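Local coordinates for protein escrt-iii (Sulfolobus solfataricus, PDB 2XVC) that is an archaeal ESCRT-III protein that probably acts at the membrane in cell division, with a small winged-helix domain, at residues A[13-18]-A[44-49]. Numbering follows the deposited sequence.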
loop_
_atom_site.group_PDB
_atom_site.type_symbol
_atom_site.label_atom_id
_atom_site.label_comp_id
_atom_site.label_asym_id
_atom_site.label_seq_id
_atom_site.Cartn_x
_atom_site.Cartn_y
_atom_site.Cartn_z
ATOM N N ARG A 13 -4.399 5.357 -6.248
ATOM C CA ARG A 13 -5.591 4.626 -6.671
ATOM C C ARG A 13 -5.259 3.170 -6.993
ATOM O O ARG A 13 -5.996 2.261 -6.601
ATOM C CB ARG A 13 -6.240 5.313 -7.887
ATOM C CG ARG A 13 -7.595 4.736 -8.299
ATOM C CD ARG A 13 -8.698 5.193 -7.348
ATOM N NE ARG A 13 -9.695 4.147 -7.119
ATOM C CZ ARG A 13 -10.587 4.158 -6.129
ATOM N NH1 ARG A 13 -10.621 5.163 -5.259
ATOM N NH2 ARG A 13 -11.453 3.157 -6.004
ATOM N N GLU A 14 -4.151 2.963 -7.704
ATOM C CA GLU A 14 -3.665 1.619 -8.011
ATOM C C GLU A 14 -3.354 0.829 -6.741
ATOM O O GLU A 14 -3.759 -0.328 -6.612
ATOM C CB GLU A 14 -2.436 1.676 -8.922
ATOM C CG GLU A 14 -2.783 1.906 -10.388
ATOM C CD GLU A 14 -1.564 2.178 -11.251
ATOM O OE1 GLU A 14 -0.718 3.020 -10.867
ATOM O OE2 GLU A 14 -1.454 1.544 -12.321
ATOM N N LEU A 15 -2.659 1.459 -5.798
ATOM C CA LEU A 15 -2.346 0.782 -4.542
ATOM C C LEU A 15 -3.617 0.429 -3.767
ATOM O O LEU A 15 -3.747 -0.693 -3.269
ATOM C CB LEU A 15 -1.374 1.593 -3.680
ATOM C CG LEU A 15 -0.930 0.888 -2.389
ATOM C CD1 LEU A 15 -0.253 -0.440 -2.695
ATOM C CD2 LEU A 15 -0.023 1.776 -1.560
ATOM N N LEU A 16 -4.557 1.376 -3.693
ATOM C CA LEU A 16 -5.813 1.159 -2.974
ATOM C C LEU A 16 -6.626 0.046 -3.620
ATOM O O LEU A 16 -7.169 -0.804 -2.925
ATOM C CB LEU A 16 -6.637 2.452 -2.893
ATOM C CG LEU A 16 -7.967 2.390 -2.129
ATOM C CD1 LEU A 16 -7.747 2.033 -0.669
ATOM C CD2 LEU A 16 -8.721 3.707 -2.240
ATOM N N ASP A 17 -6.704 0.053 -4.947
ATOM C CA ASP A 17 -7.380 -1.022 -5.676
ATOM C C ASP A 17 -6.713 -2.372 -5.396
ATOM O O ASP A 17 -7.395 -3.367 -5.175
ATOM C CB ASP A 17 -7.405 -0.746 -7.185
ATOM C CG ASP A 17 -8.434 0.311 -7.584
ATOM O OD1 ASP A 17 -9.321 0.656 -6.771
ATOM O OD2 ASP A 17 -8.357 0.796 -8.733
ATOM N N TYR A 18 -5.381 -2.395 -5.400
ATOM C CA TYR A 18 -4.641 -3.622 -5.091
ATOM C C TYR A 18 -4.976 -4.141 -3.690
ATOM O O TYR A 18 -5.239 -5.326 -3.510
ATOM C CB TYR A 18 -3.127 -3.409 -5.224
ATOM C CG TYR A 18 -2.327 -4.621 -4.786
ATOM C CD1 TYR A 18 -2.017 -5.638 -5.688
ATOM C CD2 TYR A 18 -1.896 -4.756 -3.465
ATOM C CE1 TYR A 18 -1.289 -6.765 -5.282
ATOM C CE2 TYR A 18 -1.170 -5.873 -3.050
ATOM C CZ TYR A 18 -0.867 -6.867 -3.966
ATOM O OH TYR A 18 -0.143 -7.958 -3.557
ATOM N N LYS A 44 5.269 5.793 1.366
ATOM C CA LYS A 44 4.824 7.130 0.983
ATOM C C LYS A 44 3.376 7.124 0.471
ATOM O O LYS A 44 2.568 7.957 0.889
ATOM C CB LYS A 44 5.787 7.715 -0.063
ATOM C CG LYS A 44 5.453 9.112 -0.591
ATOM C CD LYS A 44 6.607 9.609 -1.470
ATOM C CE LYS A 44 6.121 10.515 -2.594
ATOM N NZ LYS A 44 5.923 11.916 -2.118
ATOM N N LEU A 45 3.042 6.176 -0.410
ATOM C CA LEU A 45 1.671 6.067 -0.932
ATOM C C LEU A 45 0.660 5.670 0.146
ATOM O O LEU A 45 -0.467 6.172 0.156
ATOM C CB LEU A 45 1.596 5.096 -2.118
ATOM C CG LEU A 45 2.327 5.474 -3.412
ATOM C CD1 LEU A 45 2.482 4.265 -4.313
ATOM C CD2 LEU A 45 1.632 6.622 -4.148
ATOM N N LEU A 46 1.063 4.776 1.049
ATOM C CA LEU A 46 0.200 4.367 2.160
ATOM C C LEU A 46 -0.101 5.529 3.089
ATOM O O LEU A 46 -1.229 5.670 3.558
ATOM C CB LEU A 46 0.829 3.234 2.972
ATOM C CG LEU A 46 0.774 1.805 2.436
ATOM C CD1 LEU A 46 1.646 0.926 3.316
ATOM C CD2 LEU A 46 -0.657 1.280 2.388
ATOM N N GLU A 47 0.917 6.348 3.361
ATOM C CA GLU A 47 0.758 7.520 4.222
ATOM C C GLU A 47 -0.232 8.523 3.644
ATOM O O GLU A 47 -1.052 9.068 4.378
ATOM C CB GLU A 47 2.103 8.198 4.507
ATOM C CG GLU A 47 3.060 7.369 5.371
ATOM C CD GLU A 47 2.502 7.011 6.750
ATOM O OE1 GLU A 47 1.538 7.656 7.223
ATOM O OE2 GLU A 47 3.040 6.072 7.370
ATOM N N ALA A 48 -0.163 8.747 2.333
ATOM C CA ALA A 48 -1.092 9.648 1.651
ATOM C C ALA A 48 -2.530 9.119 1.690
ATOM O O ALA A 48 -3.469 9.893 1.886
ATOM C CB ALA A 48 -0.645 9.907 0.219
ATOM N N LEU A 49 -2.691 7.805 1.516
ATOM C CA LEU A 49 -3.996 7.150 1.656
ATOM C C LEU A 49 -4.536 7.260 3.083
ATOM O O LEU A 49 -5.720 7.535 3.283
ATOM C CB LEU A 49 -3.921 5.676 1.238
ATOM C CG LEU A 49 -3.767 5.367 -0.255
ATOM C CD1 LEU A 49 -3.538 3.874 -0.477
ATOM C CD2 LEU A 49 -4.982 5.854 -1.047
#
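Leu15 leaves its backbone toward helix 39-51, and its CD2 makes all its close contacts there. With CG anti to the backbone N (chi1 -176°), Leu15 CD2 lies 3.7 Å from Leu45 CB, the two side chains crossing obliquely. Leu15 CD2 also meets Leu46 CD2 at 4.0 Å, the side chains of Leu15 and Leu46 crossing at about a right angle, and Leu49 CD1 at 4.2 Å. Leu15 CD2 thus rests among three leucines: Leu45 and Leu49, one turn apart, face helix 12-21, while Leu46 starts off to the side and brings its CD2 in. All three keep CG anti to the carbonyl carbon, whereas Leu15 and Leu16 set CG anti to the backbone N, beside the carbonyl carbon. Leu49 CD1 also lies 4.2 Å from Leu16 CB, so the second leucine is met at its base. Leucine suits this buried apolar contact because its two methyls offer apolar surface with no polar group to satisfy. The helix segments cross at 84°, their axes 10.1 Å apart, which keeps the meeting to this small leucine cluster. Ile10 flanks Leu15 and Leu45, Ile55 of strand 55-58 packs against Leu16, Leu46 and Leu49, and Leu26 of strand 25-27 packs on Leu46, all part of the winged-helix core.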